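Local coordinates for signaling pathway modulator ZraP (Salmonella enterica subsp. enterica serovar Typhimurium, PDB 3LAY), which modulates the Zra envelope stress response in the periplasm, combining regulatory and chaperone roles, and forms high-order oligomers whose stabilization requires zinc, at residues J[72-76]-J[140-146]; J[79-83]-J[136-140]. All coordinates share one frame; numbering follows the deposited sequence.

In the fold
Both contacts join helix 70-106 to helix 112-142 of the same antiparallel hairpin, at the end that holds the modelled chain termini, with centres about 9 Å apart. Interaction 1 lies farther out, about 20 Å from the chain's centre against 13 Å, where the second helix stops and its trailing residues fold across the first. Each is a surface contact with one buried residue, Ile-145 in interaction 1 and Tyr-83 in interaction 2. The outer contact is mostly aliphatic and buries 267 Å²; the inner buries 375 Å² and adds an arginine set between two tyrosines. Met-140 serves both, and both border a second subunit of the decamer.

Interaction 1: residues J[72-76]-J[140-146]; sequences QQATA and MAQAGIP
Ile-145 lays its CD1 methyl over the helical turn formed by 72-76, where it reaches the backbone as well as side chains. CD1 is 3.8 Å from the CB of Ala-76 and also 3.8 Å from the CB of Thr-75, and it lies beside the O of Gln-72. The torsions explain the reach: CG1 stands anti to the carbonyl carbon (chi1 -64°) and the chain continues extended to CD1, carrying the terminal methyl to the helix.

On one flank Met-140 brings its CE methyl to 3.8 Å from the CB of Ala-76, with SD alongside the same alanine. Its chain bends at chi2 and chi3, and the thioether end approaches although the CB bond does not aim at the facing helix. A looser touch joins the CG2 of Thr-75 to the CB of Ala-143 at 4.1 Å. At the other flank the extended side chain of Gln-72 crosses Pro-146 at about a right angle, bringing NE2 to 3.7 Å from the proline CD, a touch less certain because Pro-146 is poorly ordered.

The turn that delivers Ile-145 is a Schellman motif. Gly-144, with positive phi (77°), leaves the helical path; its N bonds to the O of Ala-141 at 3.1 Å, while the N of Ile-145 makes a weak bond to the O of Met-140. Pro-146 also rests on Leu-68, ahead of the first helix.

No hydrogen bond or salt bridge links the two segments; even Gln-72 NE2 only touches the O of Gly-144. The geometry therefore implies van der Waals packing of methyl and thioether groups around the buried Ile-145, flanked by the Gln-72 side chain and its polar amide.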
loop_
_atom_site.group_PDB
_atom_site.type_symbol
_atom_site.label_atom_id
_atom_site.label_comp_id
_atom_site.label_asym_id
_atom_site.label_seq_id
_atom_site.Cartn_x
_atom_site.Cartn_y
_atom_site.Cartn_z
ATOM N N GLN J 72 -7.563 -6.113 -30.925
ATOM C CA GLN J 72 -7.989 -7.004 -29.881
ATOM C C GLN J 72 -8.568 -6.288 -28.685
ATOM O O GLN J 72 -9.542 -6.769 -28.111
ATOM C CB GLN J 72 -6.857 -7.892 -29.449
ATOM C CG GLN J 72 -6.476 -8.955 -30.451
ATOM C CD GLN J 72 -5.160 -9.617 -30.067
ATOM O OE1 GLN J 72 -4.232 -8.950 -29.595
ATOM N NE2 GLN J 72 -5.068 -10.920 -30.268
ATOM N N GLN J 73 -7.979 -5.155 -28.286
ATOM C CA GLN J 73 -8.488 -4.401 -27.101
ATOM C C GLN J 73 -9.969 -4.098 -27.276
ATOM O O GLN J 73 -10.750 -4.208 -26.335
ATOM C CB GLN J 73 -7.733 -3.070 -26.859
ATOM C CG GLN J 73 -6.413 -3.131 -26.085
ATOM N N ALA J 74 -10.327 -3.736 -28.509
ATOM C CA ALA J 74 -11.686 -3.316 -28.882
ATOM C C ALA J 74 -12.646 -4.498 -28.943
ATOM O O ALA J 74 -13.731 -4.443 -28.395
ATOM C CB ALA J 74 -11.664 -2.523 -30.216
ATOM N N THR J 75 -12.276 -5.589 -29.573
ATOM C CA THR J 75 -13.202 -6.676 -29.544
ATOM C C THR J 75 -13.461 -7.067 -28.081
ATOM O O THR J 75 -14.603 -7.227 -27.662
ATOM C CB THR J 75 -12.669 -7.827 -30.252
ATOM O OG1 THR J 75 -12.330 -7.400 -31.550
ATOM C CG2 THR J 75 -13.707 -8.912 -30.319
ATOM N N ALA J 76 -12.410 -7.231 -27.296
ATOM C CA ALA J 76 -12.638 -7.591 -25.913
ATOM C C ALA J 76 -13.605 -6.585 -25.264
ATOM O O ALA J 76 -14.577 -6.987 -24.600
ATOM C CB ALA J 76 -11.332 -7.650 -25.121
ATOM N N MET J 140 -15.014 -14.610 -26.139
ATOM C CA MET J 140 -13.620 -14.170 -26.083
ATOM C C MET J 140 -12.704 -15.187 -26.731
ATOM O O MET J 140 -11.894 -14.823 -27.595
ATOM C CB MET J 140 -13.158 -13.967 -24.637
ATOM C CG MET J 140 -13.784 -12.798 -23.944
ATOM S SD MET J 140 -13.108 -11.215 -24.456
ATOM C CE MET J 140 -11.603 -11.091 -23.488
ATOM N N ALA J 141 -12.825 -16.463 -26.326
ATOM C CA ALA J 141 -11.954 -17.523 -26.886
ATOM C C ALA J 141 -12.145 -17.620 -28.382
ATOM O O ALA J 141 -11.172 -17.731 -29.126
ATOM C CB ALA J 141 -12.213 -18.902 -26.232
ATOM N N GLN J 142 -13.388 -17.549 -28.827
ATOM C CA GLN J 142 -13.635 -17.644 -30.249
ATOM C C GLN J 142 -13.077 -16.462 -31.032
ATOM O O GLN J 142 -12.892 -16.569 -32.228
ATOM C CB GLN J 142 -15.131 -17.839 -30.547
ATOM C CG GLN J 142 -15.627 -19.233 -30.283
ATOM C CD GLN J 142 -17.101 -19.340 -30.460
ATOM O OE1 GLN J 142 -17.849 -18.439 -30.052
ATOM N NE2 GLN J 142 -17.558 -20.441 -31.042
ATOM N N ALA J 143 -12.814 -15.330 -30.374
ATOM C CA ALA J 143 -12.217 -14.171 -31.084
ATOM C C ALA J 143 -10.696 -14.190 -31.058
ATOM O O ALA J 143 -10.076 -13.304 -31.562
ATOM C CB ALA J 143 -12.735 -12.867 -30.558
ATOM N N GLY J 144 -10.087 -15.207 -30.481
ATOM C CA GLY J 144 -8.654 -15.283 -30.499
ATOM C C GLY J 144 -8.045 -14.345 -29.492
ATOM O O GLY J 144 -6.887 -14.013 -29.582
ATOM N N ILE J 145 -8.815 -13.930 -28.506
ATOM C CA ILE J 145 -8.301 -13.007 -27.520
ATOM C C ILE J 145 -7.681 -13.731 -26.343
ATOM O O ILE J 145 -8.365 -14.455 -25.637
ATOM C CB ILE J 145 -9.392 -12.065 -27.052
ATOM C CG1 ILE J 145 -9.834 -11.219 -28.232
ATOM C CG2 ILE J 145 -8.883 -11.181 -25.995
ATOM C CD1 ILE J 145 -10.832 -10.227 -27.885
ATOM N N PRO J 146 -6.363 -13.521 -26.128
ATOM C CA PRO J 146 -5.484 -14.102 -25.095
ATOM C C PRO J 146 -6.043 -14.295 -23.709
ATOM O O PRO J 146 -6.627 -13.363 -23.120
ATOM C CB PRO J 146 -4.359 -13.081 -24.978
ATOM C CG PRO J 146 -4.189 -12.562 -26.340
ATOM C CD PRO J 146 -5.589 -12.618 -27.004
#

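Interaction 2: residues J[79-83]-J[136-140]; sequences IYDDY and RDVAM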
loop_
_atom_site.group_PDB
_atom_site.type_symbol
_atom_site.label_atom_id
_atom_site.label_comp_id
_atom_site.label_asym_id
_atom_site.label_seq_id
_atom_site.Cartn_x
_atom_site.Cartn_y
_atom_site.Cartn_z
ATOM N N ILE J 79 -17.163 -7.256 -26.299
ATOM C CA ILE J 79 -17.722 -8.445 -25.712
ATOM C C ILE J 79 -18.101 -8.175 -24.244
ATOM O O ILE J 79 -19.164 -8.558 -23.781
ATOM C CB ILE J 79 -16.758 -9.637 -25.885
ATOM C CG1 ILE J 79 -16.679 -10.039 -27.382
ATOM C CG2 ILE J 79 -17.186 -10.852 -25.010
ATOM C CD1 ILE J 79 -15.481 -10.944 -27.751
ATOM N N TYR J 80 -17.253 -7.457 -23.533
ATOM C CA TYR J 80 -17.542 -7.142 -22.133
ATOM C C TYR J 80 -18.724 -6.185 -21.945
ATOM O O TYR J 80 -19.497 -6.357 -21.021
ATOM C CB TYR J 80 -16.293 -6.629 -21.399
ATOM C CG TYR J 80 -15.524 -7.709 -20.731
ATOM C CD1 TYR J 80 -15.554 -7.843 -19.358
ATOM C CD2 TYR J 80 -14.829 -8.656 -21.465
ATOM C CE1 TYR J 80 -14.864 -8.861 -18.714
ATOM C CE2 TYR J 80 -14.138 -9.664 -20.848
ATOM C CZ TYR J 80 -14.156 -9.759 -19.462
ATOM O OH TYR J 80 -13.485 -10.763 -18.817
ATOM N N ASP J 81 -18.851 -5.182 -22.800
ATOM C CA ASP J 81 -19.971 -4.256 -22.709
ATOM C C ASP J 81 -21.229 -5.021 -22.977
ATOM O O ASP J 81 -22.237 -4.838 -22.295
ATOM C CB ASP J 81 -19.872 -3.084 -23.725
ATOM C CG ASP J 81 -18.740 -2.104 -23.396
ATOM O OD1 ASP J 81 -18.211 -2.158 -22.256
ATOM O OD2 ASP J 81 -18.364 -1.287 -24.268
ATOM N N ASP J 82 -21.190 -5.878 -23.977
ATOM C CA ASP J 82 -22.378 -6.611 -24.290
ATOM C C ASP J 82 -22.806 -7.374 -23.093
ATOM O O ASP J 82 -23.968 -7.321 -22.708
ATOM C CB ASP J 82 -22.155 -7.490 -25.490
ATOM C CG ASP J 82 -22.126 -6.690 -26.767
ATOM O OD1 ASP J 82 -22.492 -5.480 -26.688
ATOM O OD2 ASP J 82 -21.761 -7.268 -27.828
ATOM N N TYR J 83 -21.839 -8.034 -22.475
ATOM C CA TYR J 83 -22.084 -8.827 -21.278
ATOM C C TYR J 83 -22.621 -7.969 -20.133
ATOM O O TYR J 83 -23.575 -8.356 -19.457
ATOM C CB TYR J 83 -20.818 -9.581 -20.874
ATOM C CG TYR J 83 -20.849 -10.035 -19.452
ATOM C CD1 TYR J 83 -21.554 -11.179 -19.064
ATOM C CD2 TYR J 83 -20.164 -9.315 -18.463
ATOM C CE1 TYR J 83 -21.587 -11.573 -17.738
ATOM C CE2 TYR J 83 -20.195 -9.701 -17.169
ATOM C CZ TYR J 83 -20.900 -10.825 -16.800
ATOM O OH TYR J 83 -20.926 -11.171 -15.461
ATOM N N ARG J 136 -19.748 -15.359 -22.449
ATOM C CA ARG J 136 -18.759 -14.339 -22.650
ATOM C C ARG J 136 -17.362 -14.902 -22.805
ATOM O O ARG J 136 -16.644 -14.523 -23.735
ATOM C CB ARG J 136 -18.764 -13.421 -21.474
ATOM C CG ARG J 136 -17.985 -12.205 -21.666
ATOM C CD ARG J 136 -17.694 -11.590 -20.333
ATOM N NE ARG J 136 -16.835 -12.459 -19.523
ATOM C CZ ARG J 136 -16.757 -12.376 -18.200
ATOM N NH1 ARG J 136 -17.520 -11.487 -17.568
ATOM N NH2 ARG J 136 -15.963 -13.195 -17.498
ATOM N N ASP J 137 -16.962 -15.824 -21.919
ATOM C CA ASP J 137 -15.615 -16.376 -22.008
ATOM C C ASP J 137 -15.440 -17.113 -23.332
ATOM O O ASP J 137 -14.361 -17.031 -23.966
ATOM C CB ASP J 137 -15.318 -17.300 -20.857
ATOM C CG ASP J 137 -15.403 -16.617 -19.485
ATOM O OD1 ASP J 137 -15.067 -15.438 -19.382
ATOM O OD2 ASP J 137 -15.791 -17.281 -18.499
ATOM N N VAL J 138 -16.500 -17.814 -23.761
ATOM C CA VAL J 138 -16.468 -18.562 -25.008
ATOM C C VAL J 138 -16.363 -17.602 -26.203
ATOM O O VAL J 138 -15.664 -17.863 -27.200
ATOM C CB VAL J 138 -17.750 -19.401 -25.170
ATOM C CG1 VAL J 138 -17.866 -19.896 -26.566
ATOM C CG2 VAL J 138 -17.776 -20.525 -24.151
ATOM N N ALA J 139 -17.088 -16.496 -26.106
ATOM C CA ALA J 139 -17.039 -15.492 -27.148
ATOM C C ALA J 139 -15.583 -15.056 -27.270
ATOM O O ALA J 139 -14.985 -15.154 -28.369
ATOM C CB ALA J 139 -17.922 -14.316 -26.798
ATOM N N MET J 140 -15.014 -14.610 -26.139
ATOM C CA MET J 140 -13.620 -14.170 -26.083
ATOM C C MET J 140 -12.704 -15.187 -26.731
ATOM O O MET J 140 -11.894 -14.823 -27.595
ATOM C CB MET J 140 -13.158 -13.967 -24.637
ATOM C CG MET J 140 -13.784 -12.798 -23.944
ATOM S SD MET J 140 -13.108 -11.215 -24.456
ATOM C CE MET J 140 -11.603 -11.091 -23.488
#
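Arg-136 reaches from one helix of an antiparallel alpha-helical hairpin to lie between Tyr-80 and Tyr-83 of the other; the local axes run at 163° and approach to 10.2 Å. Its guanidinium stacks flat on the Tyr-80 ring, the planes 10° apart and the group centres separated by 4.5 Å. The CD methylene makes the companion CH-pi contact, 4.0 Å from the centroid of the Tyr-80 ring and almost straight above it.

Tyr-83 meets the same group differently. Its ring is turned 76° from the guanidinium plane, so NH1 points an edge of the cation at the ring face, offset toward the rim. The CZ of Arg-136 stands 4.5 Å from the centroid of the Tyr-83 ring, nearly on the ring normal, a cation-pi arrangement.

Beside this cluster, Ile-79 turns its CG2 methyl to the CG of Arg-136 at 3.7 Å and to the CB of Ala-139 at 4.0 Å. The sulfur of Met-140 comes to the Tyr-80 ring at its edge, a Met-aromatic contact, with CE 3.9 Å from the CE2 of Tyr-80.

The arginine is positioned from its own helix: CG stands anti to the backbone N and the chain bends at chi3, bringing the head group back to the neighbouring Asp-137. Asp-137 is in turn hydrogen-bonded through OD2 to the OH of Tyr-101 of a second subunit, connecting this cluster to the oligomer interface. Tyr-83 also packs on Leu-129 and Gln-132. The salt bridge runs 3.1 Å from the NH2 of Arg-136 to the OD1 of Asp-137, met on the syn side but tilted out of the carboxylate plane, and close to the guanidinium plane.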